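Local coordinates for protein ribonucleoside-diphosphate reductase, alpha chain (Actinobacillus ureae ATCC 25976, PDB 6DQX) that probably catalyses the reduction of ribonucleoside diphosphates to deoxyribonucleotides, as the catalytic subunit of a class Id ribonucleotide reductase, at residues 45-50 with 97-102; 84-89 with 418-423. All blocks are in the same frame, centred on the assembly; numbering follows the deposited sequence.

Overall arrangement
The two contacts show how chemistry follows depth in a ribonucleotide reductase fold. Contact 1 is a surface contact between two loops, 45-50 and 97-102, and rests on an arginine beside a backbone carbonyl and on two leucines. Contact 2 is buried, about 16 Å away between centres, and sets a short strand against helix 418-423 through serine hydroxyls and two waters. Their segments alternate along the chain, and they share neighbouring elements: helix 89-94 starts within contact 2 and ends just ahead of 97-102. Y45 joins them directly, its ring packing with CE2 3.7 Å from CD1 of I423 and CZ 3.5 Å from CB of S89.

Contact 1. Residues 45-50 with 97-102; sequences YLLEGT and LDRGLP
The carbonyl O of Y45 lies 2.9 Å from NH2 of R99, at the edge of the guanidinium and near its plane, a close polar approach between two surface loops. The same arginine gives its NE to the backbone O of S93 at the end of helix 89-94, a hydrogen bond to the helix that precedes 97-102, which limits the rotation of the flat group. Over one face lies L47: its CG stands 3.9 Å above the plane, over the centre, while CD2 comes to 3.6 Å from NH1. The two side chains run past each other in opposite directions. R99 reaches this place with CG between its backbone N and carbonyl carbon (chi1 67°) and the chain extended from there to NE. The other branch of L47 turns to L97, and the two leucines meet tip to tip, CD1 to CD1 at 4.0 Å. L97 also packs on R55 and F58 of helix 52-67, which ties this loop to the helix following 45-50. A type II turn, L47 to T50, leads into that helix. The contact thus uses both characters of a guanidinium, its polar edge facing a backbone carbonyl and its flat face lying against an aliphatic side chain.

Contact 2. Residues 84-89 with 418-423; sequences YFSLSS and KSSSFI
S86 and S420 meet where strand 85-87, paired antiparallel with strand 288-296 of the mixed sheet, passes helix 418-423, which lies in the barrel-domain sequence family. OG of S86 lies 3.2 Å from CB of S420, and the two hydroxyl oxygens are 3.7 Å apart; no direct hydrogen bond crosses between the segments. Two waters make the polar connection instead. The first hydrogen-bonds to OG of S86 and donates to the backbone O of S420, 2.7 Å away. The second donates to the backbone O of L87 and is also bonded to OG of S420. Each serine therefore shares a water with a main-chain carbonyl of the opposite segment, and both hydroxyls and both carbonyls gain a water partner without pairing directly. The hydroxyl of S86 is turned to the helix by a first torsion that sets OG opposite the backbone N (chi1 160°).

Farther out, backbone hydrogen bonds of Y84 with N296 and of S86 with S294 fix the strand against strand 288-296. The side chains of F85 and L87 pack on helices 72-82 and 308-327. Helix 418-423 rests on helix 35-44 through S419, F422 and I423, the ring of F422 meeting that of F40 edge to face. Where the strand gives way to helix 89-94, S88 is the N-cap, its OG accepting a hydrogen bond from the backbone N of I91.

Contact 1. Residues 45-50 with 97-102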
loop_
_atom_site.group_PDB
_atom_site.type_symbol
_atom_site.label_atom_id
_atom_site.label_comp_id
_atom_site.label_asym_id
_atom_site.label_seq_id
_atom_site.Cartn_x
_atom_site.Cartn_y
_atom_site.Cartn_z
ATOM N N TYR A 45 20.468 -9.518 18.167
ATOM C CA TYR A 45 20.095 -10.734 17.409
ATOM C C TYR A 45 19.633 -11.927 18.209
ATOM O O TYR A 45 18.845 -12.719 17.691
ATOM C CB TYR A 45 21.256 -11.217 16.521
ATOM C CG TYR A 45 21.900 -10.174 15.632
ATOM C CD1 TYR A 45 21.196 -9.059 15.162
ATOM C CD2 TYR A 45 23.216 -10.326 15.217
ATOM C CE1 TYR A 45 21.807 -8.106 14.359
ATOM C CE2 TYR A 45 23.825 -9.386 14.394
ATOM C CZ TYR A 45 23.121 -8.277 13.982
ATOM O OH TYR A 45 23.719 -7.336 13.186
ATOM N N LEU A 46 20.116 -12.086 19.439
ATOM C CA LEU A 46 19.858 -13.304 20.209
ATOM C C LEU A 46 18.585 -13.156 21.017
ATOM O O LEU A 46 18.325 -12.083 21.572
ATOM C CB LEU A 46 21.007 -13.579 21.177
ATOM C CG LEU A 46 22.372 -13.802 20.519
ATOM C CD1 LEU A 46 23.437 -13.906 21.586
ATOM C CD2 LEU A 46 22.345 -15.053 19.651
ATOM N N LEU A 47 17.813 -14.228 21.087
ATOM C CA LEU A 47 16.662 -14.275 21.986
ATOM C C LEU A 47 17.145 -14.258 23.434
ATOM O O LEU A 47 18.190 -14.833 23.753
ATOM C CB LEU A 47 15.804 -15.510 21.704
ATOM C CG LEU A 47 14.925 -15.342 20.453
ATOM C CD1 LEU A 47 14.441 -16.687 19.950
ATOM C CD2 LEU A 47 13.741 -14.415 20.717
ATOM N N GLU A 48 16.397 -13.566 24.301
ATOM C CA GLU A 48 16.678 -13.546 25.733
ATOM C C GLU A 48 16.894 -14.979 26.190
ATOM O O GLU A 48 16.146 -15.881 25.809
ATOM C CB GLU A 48 15.516 -12.886 26.503
ATOM C CG GLU A 48 15.561 -13.053 28.022
ATOM C CD GLU A 48 14.530 -12.185 28.728
ATOM O OE1 GLU A 48 14.742 -10.953 28.810
ATOM O OE2 GLU A 48 13.508 -12.730 29.201
ATOM N N GLY A 49 17.952 -15.197 26.955
ATOM C CA GLY A 49 18.296 -16.531 27.451
ATOM C C GLY A 49 19.029 -17.467 26.495
ATOM O O GLY A 49 19.108 -18.663 26.765
ATOM N N THR A 50 19.537 -16.954 25.369
ATOM C CA THR A 50 20.448 -17.718 24.484
ATOM C C THR A 50 21.770 -16.943 24.435
ATOM O O THR A 50 21.759 -15.747 24.163
ATOM C CB THR A 50 19.870 -17.884 23.056
ATOM O OG1 THR A 50 18.682 -18.692 23.094
ATOM C CG2 THR A 50 20.890 -18.576 22.121
ATOM N N LEU A 97 15.227 -21.364 13.583
ATOM C CA LEU A 97 14.145 -20.950 14.483
ATOM C C LEU A 97 12.836 -20.724 13.712
ATOM O O LEU A 97 12.820 -20.621 12.485
ATOM C CB LEU A 97 14.528 -19.661 15.215
ATOM C CG LEU A 97 15.872 -19.603 15.945
ATOM C CD1 LEU A 97 16.075 -18.247 16.592
ATOM C CD2 LEU A 97 15.986 -20.714 16.974
ATOM N N ASP A 98 11.723 -20.633 14.441
ATOM C CA ASP A 98 10.421 -20.373 13.800
ATOM C C ASP A 98 10.298 -18.976 13.200
ATOM O O ASP A 98 9.755 -18.813 12.107
ATOM C CB ASP A 98 9.285 -20.595 14.807
ATOM C CG ASP A 98 9.145 -22.044 15.208
ATOM O OD1 ASP A 98 9.618 -22.929 14.461
ATOM O OD2 ASP A 98 8.545 -22.311 16.274
ATOM N N ARG A 99 10.808 -17.975 13.908
ATOM C CA ARG A 99 10.625 -16.587 13.503
ATOM C C ARG A 99 11.357 -16.236 12.204
ATOM O O ARG A 99 12.368 -16.868 11.857
ATOM C CB ARG A 99 11.045 -15.625 14.620
ATOM C CG ARG A 99 12.527 -15.595 14.980
ATOM C CD ARG A 99 12.821 -14.450 15.931
ATOM N NE ARG A 99 14.251 -14.275 16.188
ATOM C CZ ARG A 99 14.772 -13.348 17.000
ATOM N NH1 ARG A 99 13.983 -12.495 17.660
ATOM N NH2 ARG A 99 16.091 -13.269 17.166
ATOM N N GLY A 100 10.819 -15.244 11.495
ATOM C CA GLY A 100 11.531 -14.575 10.400
ATOM C C GLY A 100 11.958 -15.447 9.238
ATOM O O GLY A 100 11.423 -16.550 9.004
ATOM N N LEU A 101 12.911 -14.910 8.486
ATOM C CA LEU A 101 13.487 -15.584 7.332
ATOM C C LEU A 101 14.993 -15.306 7.341
ATOM O O LEU A 101 15.430 -14.267 7.832
ATOM C CB LEU A 101 12.874 -15.088 6.022
ATOM C CG LEU A 101 11.388 -15.406 5.787
ATOM C CD1 LEU A 101 10.855 -14.640 4.598
ATOM C CD2 LEU A 101 11.184 -16.908 5.601
ATOM N N PRO A 102 15.781 -16.217 6.760
ATOM C CA PRO A 102 17.249 -16.060 6.765
ATOM C C PRO A 102 17.837 -15.385 5.510
ATOM O O PRO A 102 19.066 -15.404 5.341
ATOM C CB PRO A 102 17.704 -17.521 6.898
ATOM C CG PRO A 102 16.742 -18.230 6.013
ATOM C CD PRO A 102 15.400 -17.563 6.293
#

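Contact 2. Residues 84-89 with 418-423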
loop_
_atom_site.group_PDB
_atom_site.type_symbol
_atom_site.label_atom_id
_atom_site.label_comp_id
_atom_site.label_asym_id
_atom_site.label_seq_id
_atom_site.Cartn_x
_atom_site.Cartn_y
_atom_site.Cartn_z
ATOM N N TYR A 84 37.116 -17.317 10.880
ATOM C CA TYR A 84 37.131 -17.324 9.406
ATOM C C TYR A 84 35.824 -16.887 8.765
ATOM O O TYR A 84 35.852 -16.526 7.588
ATOM C CB TYR A 84 37.437 -18.720 8.866
ATOM C CG TYR A 84 38.773 -19.315 9.273
ATOM C CD1 TYR A 84 39.804 -18.535 9.798
ATOM C CD2 TYR A 84 39.009 -20.660 9.085
ATOM C CE1 TYR A 84 41.015 -19.095 10.149
ATOM C CE2 TYR A 84 40.234 -21.230 9.419
ATOM C CZ TYR A 84 41.223 -20.445 9.951
ATOM O OH TYR A 84 42.439 -21.020 10.291
ATOM N N PHE A 85 34.709 -16.997 9.500
ATOM C CA PHE A 85 33.323 -16.798 8.994
ATOM C C PHE A 85 32.611 -15.682 9.697
ATOM O O PHE A 85 32.580 -15.641 10.922
ATOM C CB PHE A 85 32.407 -18.006 9.302
ATOM C CG PHE A 85 32.736 -19.261 8.581
ATOM C CD1 PHE A 85 33.585 -19.292 7.485
ATOM C CD2 PHE A 85 32.134 -20.450 8.989
ATOM C CE1 PHE A 85 33.857 -20.479 6.855
ATOM C CE2 PHE A 85 32.398 -21.640 8.350
ATOM C CZ PHE A 85 33.270 -21.654 7.276
ATOM N N SER A 86 31.934 -14.848 8.929
ATOM C CA SER A 86 30.913 -13.956 9.456
ATOM C C SER A 86 29.585 -14.450 8.892
ATOM O O SER A 86 29.512 -14.798 7.728
ATOM C CB SER A 86 31.202 -12.530 8.996
ATOM O OG SER A 86 30.058 -11.708 9.062
ATOM N N LEU A 87 28.539 -14.466 9.723
ATOM C CA LEU A 87 27.201 -14.870 9.305
ATOM C C LEU A 87 26.331 -13.636 9.248
ATOM O O LEU A 87 26.544 -12.674 10.011
ATOM C CB LEU A 87 26.594 -15.886 10.281
ATOM C CG LEU A 87 27.476 -17.064 10.677
ATOM C CD1 LEU A 87 26.706 -17.957 11.615
ATOM C CD2 LEU A 87 27.947 -17.828 9.459
ATOM N N SER A 88 25.357 -13.648 8.346
ATOM C CA SER A 88 24.484 -12.495 8.155
ATOM C C SER A 88 23.568 -12.325 9.362
ATOM O O SER A 88 23.289 -13.291 10.093
ATOM C CB SER A 88 23.622 -12.654 6.908
ATOM O OG SER A 88 22.627 -13.631 7.133
ATOM N N SER A 89 23.073 -11.107 9.540
ATOM C CA SER A 89 22.168 -10.848 10.666
ATOM C C SER A 89 20.858 -11.644 10.592
ATOM O O SER A 89 20.417 -12.113 11.622
ATOM C CB SER A 89 21.946 -9.351 10.912
ATOM O OG SER A 89 21.277 -8.730 9.864
ATOM N N LYS A 418 29.257 -3.662 7.653
ATOM C CA LYS A 418 29.667 -2.763 8.751
ATOM C C LYS A 418 29.452 -3.406 10.134
ATOM O O LYS A 418 30.377 -3.476 10.936
ATOM C CB LYS A 418 28.969 -1.400 8.660
ATOM C CG LYS A 418 29.306 -0.598 7.402
ATOM C CD LYS A 418 30.734 -0.075 7.359
ATOM C CE LYS A 418 31.146 0.375 5.954
ATOM N NZ LYS A 418 30.496 1.623 5.467
ATOM N N SER A 419 28.260 -3.938 10.390
ATOM C CA SER A 419 27.989 -4.592 11.676
ATOM C C SER A 419 28.698 -5.930 11.784
ATOM O O SER A 419 29.229 -6.283 12.847
ATOM C CB SER A 419 26.482 -4.758 11.894
ATOM O OG SER A 419 25.862 -3.478 11.880
ATOM N N SER A 420 28.716 -6.683 10.682
ATOM C CA SER A 420 29.352 -7.987 10.676
ATOM C C SER A 420 30.861 -7.882 10.932
ATOM O O SER A 420 31.414 -8.698 11.654
ATOM C CB SER A 420 29.087 -8.715 9.361
ATOM O OG SER A 420 27.701 -8.874 9.156
ATOM N N SER A 421 31.494 -6.848 10.384
ATOM C CA SER A 421 32.919 -6.589 10.612
ATOM C C SER A 421 33.191 -6.224 12.069
ATOM O O SER A 421 34.191 -6.658 12.658
ATOM C CB SER A 421 33.425 -5.467 9.693
ATOM O OG SER A 421 33.660 -5.978 8.399
ATOM N N PHE A 422 32.302 -5.427 12.653
ATOM C CA PHE A 422 32.409 -5.101 14.075
ATOM C C PHE A 422 32.403 -6.382 14.925
ATOM O O PHE A 422 33.315 -6.598 15.713
ATOM C CB PHE A 422 31.284 -4.168 14.518
ATOM C CG PHE A 422 31.346 -3.823 15.986
ATOM C CD1 PHE A 422 32.431 -3.118 16.494
ATOM C CD2 PHE A 422 30.337 -4.231 16.858
ATOM C CE1 PHE A 422 32.510 -2.801 17.850
ATOM C CE2 PHE A 422 30.405 -3.917 18.207
ATOM C CZ PHE A 422 31.494 -3.203 18.705
ATOM N N ILE A 423 31.401 -7.227 14.703
ATOM C CA ILE A 423 31.231 -8.484 15.446
ATOM C C ILE A 423 32.499 -9.344 15.346
ATOM O O ILE A 423 32.981 -9.882 16.346
ATOM C CB ILE A 423 29.984 -9.256 14.962
ATOM C CG1 ILE A 423 28.684 -8.538 15.389
ATOM C CG2 ILE A 423 29.965 -10.704 15.465
ATOM C CD1 ILE A 423 27.446 -9.002 14.657
HETATM O O HOH W 1 29.888 -10.978 11.680
HETATM O O HOH W 2 27.164 -10.551 11.381
#